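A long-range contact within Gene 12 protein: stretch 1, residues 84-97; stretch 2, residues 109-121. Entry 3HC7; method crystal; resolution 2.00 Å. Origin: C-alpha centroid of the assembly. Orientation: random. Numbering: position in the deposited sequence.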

ATOM      1  N   GLY A  84       2.261   2.081   2.318  1.00 38.02           N
ATOM      2  CA  GLY A  84       3.291   1.844   1.323  1.00 43.79           C
ATOM      3  C   GLY A  84       2.782   1.037   0.145  1.00 40.55           C
ATOM      4  O   GLY A  84       3.246   1.216  -0.981  1.00 38.34           O
ATOM      5  N   ALA A  85       1.826   0.145   0.405  1.00 36.31           N
ATOM      6  CA  ALA A  85       1.216  -0.660  -0.651  1.00 36.03           C
ATOM      7  C   ALA A  85       0.357   0.218  -1.548  1.00 36.49           C
ATOM      8  O   ALA A  85       0.293   0.006  -2.758  1.00 34.65           O
ATOM      9  CB  ALA A  85       0.384  -1.778  -0.058  1.00 30.03           C
ATOM     10  N   ILE A  86      -0.316   1.200  -0.958  1.00 31.59           N
ATOM     11  CA  ILE A  86      -1.064   2.163  -1.768  1.00 30.80           C
ATOM     12  C   ILE A  86      -0.118   2.925  -2.705  1.00 33.42           C
ATOM     13  O   ILE A  86      -0.415   3.089  -3.893  1.00 32.50           O
ATOM     14  CB  ILE A  86      -1.841   3.188  -0.913  1.00 34.51           C
ATOM     15  CG1 ILE A  86      -2.760   2.498   0.096  1.00 23.66           C
ATOM     16  CG2 ILE A  86      -2.673   4.120  -1.807  1.00 31.68           C
ATOM     17  CD1 ILE A  86      -3.429   3.492   1.074  1.00 23.52           C
ATOM     18  N   VAL A  87       1.013   3.392  -2.171  1.00 32.43           N
ATOM     19  CA  VAL A  87       1.981   4.120  -2.988  1.00 35.22           C
ATOM     20  C   VAL A  87       2.427   3.273  -4.180  1.00 30.72           C
ATOM     21  O   VAL A  87       2.359   3.723  -5.324  1.00 29.04           O
ATOM     22  CB  VAL A  87       3.223   4.575  -2.176  1.00 39.45           C
ATOM     23  CG1 VAL A  87       4.325   5.113  -3.123  1.00 30.70           C
ATOM     24  CG2 VAL A  87       2.834   5.623  -1.137  1.00 31.42           C
ATOM     25  N   VAL A  88       2.881   2.051  -3.915  1.00 33.83           N
ATOM     26  CA  VAL A  88       3.343   1.167  -4.991  1.00 32.51           C
ATOM     27  C   VAL A  88       2.199   0.843  -5.954  1.00 33.32           C
ATOM     28  O   VAL A  88       2.394   0.787  -7.170  1.00 32.99           O
ATOM     29  CB  VAL A  88       3.950  -0.149  -4.448  1.00 32.97           C
ATOM     30  CG1 VAL A  88       4.264  -1.118  -5.593  1.00 37.26           C
ATOM     31  CG2 VAL A  88       5.214   0.128  -3.633  1.00 39.28           C
ATOM     32  N   GLY A  89       1.011   0.622  -5.400  1.00 31.12           N
ATOM     33  CA  GLY A  89      -0.163   0.301  -6.197  1.00 24.97           C
ATOM     34  C   GLY A  89      -0.578   1.441  -7.119  1.00 25.34           C
ATOM     35  O   GLY A  89      -0.959   1.211  -8.265  1.00 29.26           O
ATOM     36  N   GLN A  90      -0.490   2.674  -6.630  1.00 24.21           N
ATOM     37  CA  GLN A  90      -0.839   3.828  -7.446  1.00 29.19           C
ATOM     38  C   GLN A  90       0.132   3.989  -8.591  1.00 30.85           C
ATOM     39  O   GLN A  90      -0.272   4.269  -9.722  1.00 30.44           O
ATOM     40  CB  GLN A  90      -0.863   5.098  -6.606  1.00 32.01           C
ATOM     41  CG  GLN A  90      -2.094   5.208  -5.743  1.00 29.28           C
ATOM     42  CD  GLN A  90      -3.327   5.540  -6.546  1.00 28.83           C
ATOM     43  OE1 GLN A  90      -3.336   6.500  -7.311  1.00 26.26           O
ATOM     44  NE2 GLN A  90      -4.386   4.759  -6.364  1.00 25.96           N
ATOM     45  N   VAL A  91       1.419   3.817  -8.291  1.00 28.31           N
ATOM     46  CA  VAL A  91       2.455   3.950  -9.300  1.00 36.80           C
ATOM     47  C   VAL A  91       2.260   2.892 -10.374  1.00 30.78           C
ATOM     48  O   VAL A  91       2.286   3.202 -11.554  1.00 30.53           O
ATOM     49  CB  VAL A  91       3.876   3.884  -8.688  1.00 33.76           C
ATOM     50  CG1 VAL A  91       4.916   3.647  -9.766  1.00 29.92           C
ATOM     51  CG2 VAL A  91       4.180   5.167  -7.945  1.00 27.38           C
ATOM     52  N   LEU A  92       2.031   1.649  -9.958  1.00 28.86           N
ATOM     53  CA  LEU A  92       1.805   0.559 -10.897  1.00 27.74           C
ATOM     54  C   LEU A  92       0.582   0.820 -11.767  1.00 32.48           C
ATOM     55  O   LEU A  92       0.683   0.878 -12.992  1.00 35.01           O
ATOM     56  CB  LEU A  92       1.629  -0.766 -10.152  1.00 34.62           C
ATOM     57  CG  LEU A  92       1.352  -2.040 -10.964  1.00 36.52           C
ATOM     58  CD1 LEU A  92       2.340  -2.233 -12.115  1.00 33.67           C
ATOM     59  CD2 LEU A  92       1.393  -3.250 -10.053  1.00 34.70           C
ATOM     60  N   LYS A  93      -0.578   0.959 -11.132  1.00 29.58           N
ATOM     61  CA  LYS A  93      -1.836   1.078 -11.869  1.00 29.57           C
ATOM     62  C   LYS A  93      -1.903   2.295 -12.788  1.00 29.68           C
ATOM     63  O   LYS A  93      -2.365   2.200 -13.928  1.00 29.14           O
ATOM     64  CB  LYS A  93      -3.032   1.103 -10.919  1.00 26.73           C
ATOM     65  CG  LYS A  93      -4.372   1.098 -11.646  1.00 31.62           C
ATOM     66  CD  LYS A  93      -5.558   1.060 -10.690  1.00 33.94           C
ATOM     67  CE  LYS A  93      -6.870   1.268 -11.444  1.00 35.85           C
ATOM     68  NZ  LYS A  93      -8.059   1.033 -10.579  1.00 34.75           N
ATOM     69  N   HIS A  94      -1.442   3.440 -12.299  1.00 27.28           N
ATOM     70  CA  HIS A  94      -1.680   4.683 -13.017  1.00 30.07           C
ATOM     71  C   HIS A  94      -0.458   5.322 -13.637  1.00 34.56           C
ATOM     72  O   HIS A  94      -0.589   6.356 -14.281  1.00 30.33           O
ATOM     73  CB  HIS A  94      -2.370   5.709 -12.112  1.00 27.24           C
ATOM     74  CG  HIS A  94      -3.738   5.297 -11.678  1.00 26.16           C
ATOM     75  ND1 HIS A  94      -4.095   5.187 -10.349  1.00 32.23           N
ATOM     76  CD2 HIS A  94      -4.835   4.952 -12.395  1.00 18.66           C
ATOM     77  CE1 HIS A  94      -5.355   4.797 -10.269  1.00 26.35           C
ATOM     78  NE2 HIS A  94      -5.827   4.647 -11.496  1.00 33.99           N
ATOM     79  N   HIS A  95       0.725   4.733 -13.442  1.00 31.87           N
ATOM     80  CA  HIS A  95       1.939   5.323 -14.006  1.00 30.95           C
ATOM     81  C   HIS A  95       2.792   4.343 -14.805  1.00 33.24           C
ATOM     82  O   HIS A  95       3.483   4.744 -15.739  1.00 33.69           O
ATOM     83  CB  HIS A  95       2.751   6.057 -12.932  1.00 29.49           C
ATOM     84  CG  HIS A  95       2.016   7.213 -12.324  1.00 31.66           C
ATOM     85  ND1 HIS A  95       1.298   7.104 -11.154  1.00 31.17           N
ATOM     86  CD2 HIS A  95       1.865   8.495 -12.737  1.00 25.44           C
ATOM     87  CE1 HIS A  95       0.746   8.269 -10.863  1.00 28.73           C
ATOM     88  NE2 HIS A  95       1.074   9.131 -11.806  1.00 31.03           N
ATOM     89  N   ILE A  96       2.705   3.061 -14.476  1.00 30.61           N
ATOM     90  CA  ILE A  96       3.417   2.042 -15.242  1.00 29.58           C
ATOM     91  C   ILE A  96       2.531   1.359 -16.281  1.00 36.88           C
ATOM     92  O   ILE A  96       2.906   1.259 -17.450  1.00 37.58           O
ATOM     93  CB  ILE A  96       4.049   0.975 -14.324  1.00 25.12           C
ATOM     94  CG1 ILE A  96       4.992   1.642 -13.317  1.00 36.34           C
ATOM     95  CG2 ILE A  96       4.796  -0.067 -15.146  1.00 26.05           C
ATOM     96  CD1 ILE A  96       5.617   0.678 -12.300  1.00 36.63           C
ATOM     97  N   LEU A  97       1.358   0.893 -15.864  1.00 29.76           N
ATOM     98  CA  LEU A  97       0.471   0.171 -16.779  1.00 32.22           C
ATOM     99  C   LEU A  97      -0.128   0.978 -17.946  1.00 26.84           C
ATOM    100  O   LEU A  97      -0.224   0.469 -19.058  1.00 30.87           O
ATOM    101  CB  LEU A  97      -0.647  -0.542 -16.015  1.00 32.87           C
ATOM    102  CG  LEU A  97      -0.183  -1.589 -15.006  1.00 36.22           C
ATOM    103  CD1 LEU A  97      -1.371  -2.287 -14.394  1.00 30.25           C
ATOM    104  CD2 LEU A  97       0.736  -2.601 -15.679  1.00 40.48           C
ATOM    105  N   ARG A 109      10.454  -3.948 -18.050  1.00 54.19           N
ATOM    106  CA  ARG A 109      11.575  -4.204 -17.152  1.00 53.82           C
ATOM    107  C   ARG A 109      11.148  -4.528 -15.722  1.00 50.65           C
ATOM    108  O   ARG A 109      11.976  -4.905 -14.897  1.00 53.49           O
ATOM    109  CB  ARG A 109      12.550  -3.031 -17.164  1.00 49.91           C
ATOM    110  CG  ARG A 109      13.277  -2.891 -18.478  1.00 54.82           C
ATOM    111  CD  ARG A 109      13.859  -1.510 -18.627  1.00 51.99           C
ATOM    112  NE  ARG A 109      15.006  -1.303 -17.756  1.00 53.23           N
ATOM    113  CZ  ARG A 109      15.634  -0.140 -17.639  1.00 56.74           C
ATOM    114  NH1 ARG A 109      15.213   0.910 -18.339  1.00 47.45           N
ATOM    115  NH2 ARG A 109      16.675  -0.024 -16.825  1.00 59.78           N
ATOM    116  N   LEU A 110       9.858  -4.388 -15.438  1.00 52.02           N
ATOM    117  CA  LEU A 110       9.321  -4.708 -14.125  1.00 50.99           C
ATOM    118  C   LEU A 110       9.146  -6.216 -14.010  1.00 51.77           C
ATOM    119  O   LEU A 110       8.423  -6.821 -14.799  1.00 49.18           O
ATOM    120  CB  LEU A 110       7.981  -4.006 -13.908  1.00 41.27           C
ATOM    121  CG  LEU A 110       7.257  -4.288 -12.585  1.00 43.77           C
ATOM    122  CD1 LEU A 110       8.113  -3.889 -11.392  1.00 35.69           C
ATOM    123  CD2 LEU A 110       5.900  -3.583 -12.537  1.00 35.69           C
ATOM    124  N   LYS A 111       9.811  -6.821 -13.028  1.00 50.12           N
ATOM    125  CA  LYS A 111       9.764  -8.273 -12.874  1.00 56.71           C
ATOM    126  C   LYS A 111       8.897  -8.732 -11.707  1.00 58.12           C
ATOM    127  O   LYS A 111       8.206  -9.749 -11.803  1.00 54.81           O
ATOM    128  CB  LYS A 111      11.175  -8.848 -12.731  1.00 63.54           C
ATOM    129  CG  LYS A 111      12.059  -8.629 -13.949  1.00 69.09           C
ATOM    130  CD  LYS A 111      11.389  -9.135 -15.217  1.00 69.36           C
ATOM    131  CE  LYS A 111      12.303  -8.964 -16.423  1.00 75.46           C
ATOM    132  NZ  LYS A 111      11.632  -9.356 -17.694  1.00 74.45           N
ATOM    133  N   LYS A 112       8.933  -7.988 -10.605  1.00 54.45           N
ATOM    134  CA  LYS A 112       8.282  -8.439  -9.384  1.00 49.82           C
ATOM    135  C   LYS A 112       7.729  -7.281  -8.575  1.00 47.72           C
ATOM    136  O   LYS A 112       8.386  -6.256  -8.415  1.00 45.35           O
ATOM    137  CB  LYS A 112       9.271  -9.216  -8.507  1.00 49.21           C
ATOM    138  CG  LYS A 112       9.838 -10.484  -9.132  1.00 56.79           C
ATOM    139  CD  LYS A 112      10.935 -11.065  -8.263  1.00 56.97           C
ATOM    140  CE  LYS A 112      11.648 -12.211  -8.973  1.00 63.48           C
ATOM    141  NZ  LYS A 112      10.941 -13.501  -8.765  1.00 64.41           N
ATOM    142  N   VAL A 113       6.525  -7.460  -8.046  1.00 49.54           N
ATOM    143  CA  VAL A 113       5.954  -6.488  -7.130  1.00 46.99           C
ATOM    144  C   VAL A 113       5.470  -7.201  -5.893  1.00 46.93           C
ATOM    145  O   VAL A 113       4.870  -8.271  -5.989  1.00 50.69           O
ATOM    146  CB  VAL A 113       4.761  -5.747  -7.748  1.00 42.99           C
ATOM    147  CG1 VAL A 113       4.328  -4.617  -6.837  1.00 37.53           C
ATOM    148  CG2 VAL A 113       5.134  -5.208  -9.097  1.00 33.23           C
ATOM    149  N   ILE A 114       5.730  -6.603  -4.735  1.00 48.20           N
ATOM    150  CA  ILE A 114       5.278  -7.149  -3.462  1.00 42.64           C
ATOM    151  C   ILE A 114       4.415  -6.155  -2.706  1.00 45.55           C
ATOM    152  O   ILE A 114       4.820  -5.010  -2.490  1.00 45.16           O
ATOM    153  CB  ILE A 114       6.461  -7.516  -2.550  1.00 52.53           C
ATOM    154  CG1 ILE A 114       7.244  -8.690  -3.130  1.00 60.80           C
ATOM    155  CG2 ILE A 114       5.962  -7.848  -1.148  1.00 54.50           C
ATOM    156  CD1 ILE A 114       8.583  -8.897  -2.480  1.00 68.42           C
ATOM    157  N   PHE A 115       3.229  -6.605  -2.305  1.00 41.50           N
ATOM    158  CA  PHE A 115       2.374  -5.851  -1.402  1.00 38.41           C
ATOM    159  C   PHE A 115       2.142  -6.638  -0.116  1.00 50.56           C
ATOM    160  O   PHE A 115       1.897  -7.845  -0.160  1.00 49.32           O
ATOM    161  CB  PHE A 115       1.011  -5.598  -2.043  1.00 37.31           C
ATOM    162  CG  PHE A 115       1.073  -4.887  -3.364  1.00 40.00           C
ATOM    163  CD1 PHE A 115       1.273  -3.514  -3.421  1.00 38.03           C
ATOM    164  CD2 PHE A 115       0.907  -5.588  -4.549  1.00 39.07           C
ATOM    165  CE1 PHE A 115       1.312  -2.852  -4.641  1.00 41.89           C
ATOM    166  CE2 PHE A 115       0.942  -4.932  -5.769  1.00 41.02           C
ATOM    167  CZ  PHE A 115       1.151  -3.562  -5.817  1.00 38.75           C
ATOM    168  N   TRP A 116       2.226  -5.958   1.023  1.00 52.01           N
ATOM    169  CA  TRP A 116       1.718  -6.507   2.278  1.00 50.20           C
ATOM    170  C   TRP A 116       0.622  -5.562   2.736  1.00 44.24           C
ATOM    171  O   TRP A 116       0.789  -4.346   2.633  1.00 39.78           O
ATOM    172  CB  TRP A 116       2.790  -6.537   3.369  1.00 46.09           C
ATOM    173  CG  TRP A 116       4.050  -7.323   3.096  1.00 49.57           C
ATOM    174  CD1 TRP A 116       4.266  -8.656   3.341  1.00 50.80           C
ATOM    175  CD2 TRP A 116       5.292  -6.801   2.605  1.00 45.95           C
ATOM    176  NE1 TRP A 116       5.558  -8.995   3.001  1.00 52.70           N
ATOM    177  CE2 TRP A 116       6.207  -7.876   2.549  1.00 51.36           C
ATOM    178  CE3 TRP A 116       5.717  -5.533   2.203  1.00 46.02           C
ATOM    179  CZ2 TRP A 116       7.520  -7.715   2.103  1.00 55.06           C
ATOM    180  CZ3 TRP A 116       7.020  -5.375   1.758  1.00 46.13           C
ATOM    181  CH2 TRP A 116       7.904  -6.463   1.711  1.00 54.24           C
ATOM    182  N   GLY A 117      -0.480  -6.111   3.246  1.00 50.40           N
ATOM    183  CA  GLY A 117      -1.584  -5.320   3.779  1.00 48.02           C
ATOM    184  C   GLY A 117      -2.066  -4.205   2.859  1.00 47.19           C
ATOM    185  O   GLY A 117      -2.059  -3.035   3.242  1.00 41.66           O
ATOM    186  N   ASN A 118      -2.522  -4.587   1.668  1.00 39.17           N
ATOM    187  CA  ASN A 118      -2.769  -3.669   0.549  1.00 32.90           C
ATOM    188  C   ASN A 118      -4.211  -3.132   0.410  1.00 34.35           C
ATOM    189  O   ASN A 118      -5.125  -3.866   0.023  1.00 34.60           O
ATOM    190  CB  ASN A 118      -2.345  -4.377  -0.752  1.00 34.44           C
ATOM    191  CG  ASN A 118      -2.401  -3.472  -1.962  1.00 39.28           C
ATOM    192  OD1 ASN A 118      -2.562  -2.262  -1.835  1.00 42.63           O
ATOM    193  ND2 ASN A 118      -2.266  -4.057  -3.148  1.00 45.46           N
ATOM    194  N   PRO A 119      -4.417  -1.835   0.699  1.00 38.55           N
ATOM    195  CA  PRO A 119      -5.763  -1.263   0.556  1.00 35.73           C
ATOM    196  C   PRO A 119      -6.260  -1.235  -0.889  1.00 33.11           C
ATOM    197  O   PRO A 119      -7.446  -0.995  -1.112  1.00 33.48           O
ATOM    198  CB  PRO A 119      -5.601   0.160   1.095  1.00 37.98           C
ATOM    199  CG  PRO A 119      -4.418   0.087   2.007  1.00 40.39           C
ATOM    200  CD  PRO A 119      -3.487  -0.899   1.350  1.00 39.98           C
ATOM    201  N   MET A 120      -5.375  -1.475  -1.854  1.00 32.65           N
ATOM    202  CA  MET A 120      -5.780  -1.561  -3.252  1.00 32.08           C
ATOM    203  C   MET A 120      -5.743  -2.996  -3.736  1.00 36.09           C
ATOM    204  O   MET A 120      -5.724  -3.242  -4.943  1.00 38.63           O
ATOM    205  CB  MET A 120      -4.832  -0.760  -4.153  1.00 33.86           C
ATOM    206  CG  MET A 120      -4.944   0.747  -4.060  1.00 37.00           C
ATOM    207  SD  MET A 120      -3.659   1.528  -5.076  1.00 32.13           S
ATOM    208  CE  MET A 120      -4.213   1.116  -6.731  1.00 26.44           C
ATOM    209  N   ARG A 121      -5.693  -3.950  -2.818  1.00 34.33           N
ATOM    210  CA  ARG A 121      -5.545  -5.341  -3.235  1.00 44.92           C
ATOM    211  C   ARG A 121      -6.671  -5.786  -4.173  1.00 46.67           C
ATOM    212  O   ARG A 121      -7.850  -5.613  -3.871  1.00 43.43           O
ATOM    213  CB  ARG A 121      -5.446  -6.277  -2.033  1.00 45.73           C
ATOM    214  CG  ARG A 121      -5.151  -7.715  -2.424  1.00 51.92           C
ATOM    215  CD  ARG A 121      -4.955  -8.599  -1.208  1.00 47.31           C
ATOM    216  NE  ARG A 121      -6.202  -8.794  -0.471  1.00 48.46           N
ATOM    217  CZ  ARG A 121      -7.145  -9.667  -0.815  1.00 51.70           C
ATOM    218  NH1 ARG A 121      -6.995 -10.428  -1.893  1.00 53.32           N
ATOM    219  NH2 ARG A 121      -8.241  -9.777  -0.084  1.00 55.21           N
TER

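This is an apolar helix-on-strand packing, extended by the turn that follows the strand and crossed by a single weak hydrogen bond. The helix of stretch 1 and the strand 110-116 run in roughly opposite directions, with an angle of 145° between them. Their axes approach to 8.1 Å. About 607 Å² of surface is buried, both sides summed.

The contact is tightest at the start of the helical stretch. A85 lies 5.1 Å from N118, CA to CA. Its CB points toward stretch 2 and sits 3.7 Å from W116 O and 3.5 Å from N118 OD1. A methyl group fits here because backbone and side-chain atoms of the other stretch come so near. The same A85 CB is 3.9 Å from F115 CD1.

F115 reaches the helix through the end of its side chain. Its ring touches A85, V88, G89 and L92, about two turns of the helix. F115 CE1 is 3.6 Å from V88 CG1 and also 3.6 Å from G89 N. G89 N lies at the ring edge, near the ring plane, but its hydrogen bond goes to A85 O within the helix. L92 CD2 is also at the ring edge, 4.3 Å from F115 CZ.

Further along the helix, branched aliphatic side chains fill the space. V88 CG1 meets V113 CG1 at 3.7 Å. L92 CD1 packs on L110 CD2 at 3.8 Å, and L92 CD2 lies 4.3 Å from V113 CG2. I96 CD1 adds a looser contact, 4.3 Å from L110 CD2. There the backbones are well apart, with 9.0 Å between I96 CA and L110 CA. The longer side chains of leucine and isoleucine span this wider gap. On the strand, L110 and V113 both point toward the helix, whereas I114 points away.

After the strand, the chain passes G117, whose positive phi favours glycine, and enters a type I turn from N118 to R121. The turn is closed by R121 N to N118 O at 2.9 Å. N118 OD1 accepts a hydrogen bond from M120 N, also at 2.9 Å, which ties the asparagine side chain to the turn backbone. P119 points toward the helix and offers its ring to I86, with P119 CG 3.5 Å from I86 CG1.

M120 has the largest area covered by the other stretch. Its unbranched side chain extends along the helix, with M120 SD 3.8 Å from I86 O and M120 CE 3.6 Å from G89 O. The glycine leaves room for it: an ideal CB on G89 would lie 2.8 Å from M120 SD, a clash. K93 CD passes 4.2 Å from M120 CE, while the lysine amine is hydrogen-bonded elsewhere in the structure.

Q90 provides the one hydrogen bond between the stretches. Its side chain bends so that Q90 NE2 donates to M120 SD at 3.6 Å, a weak bond to a poor acceptor. Q90 OE1 accepts another weak bond, from H94 ND1 at 3.4 Å. The contact therefore rests mainly on the packing of apolar groups.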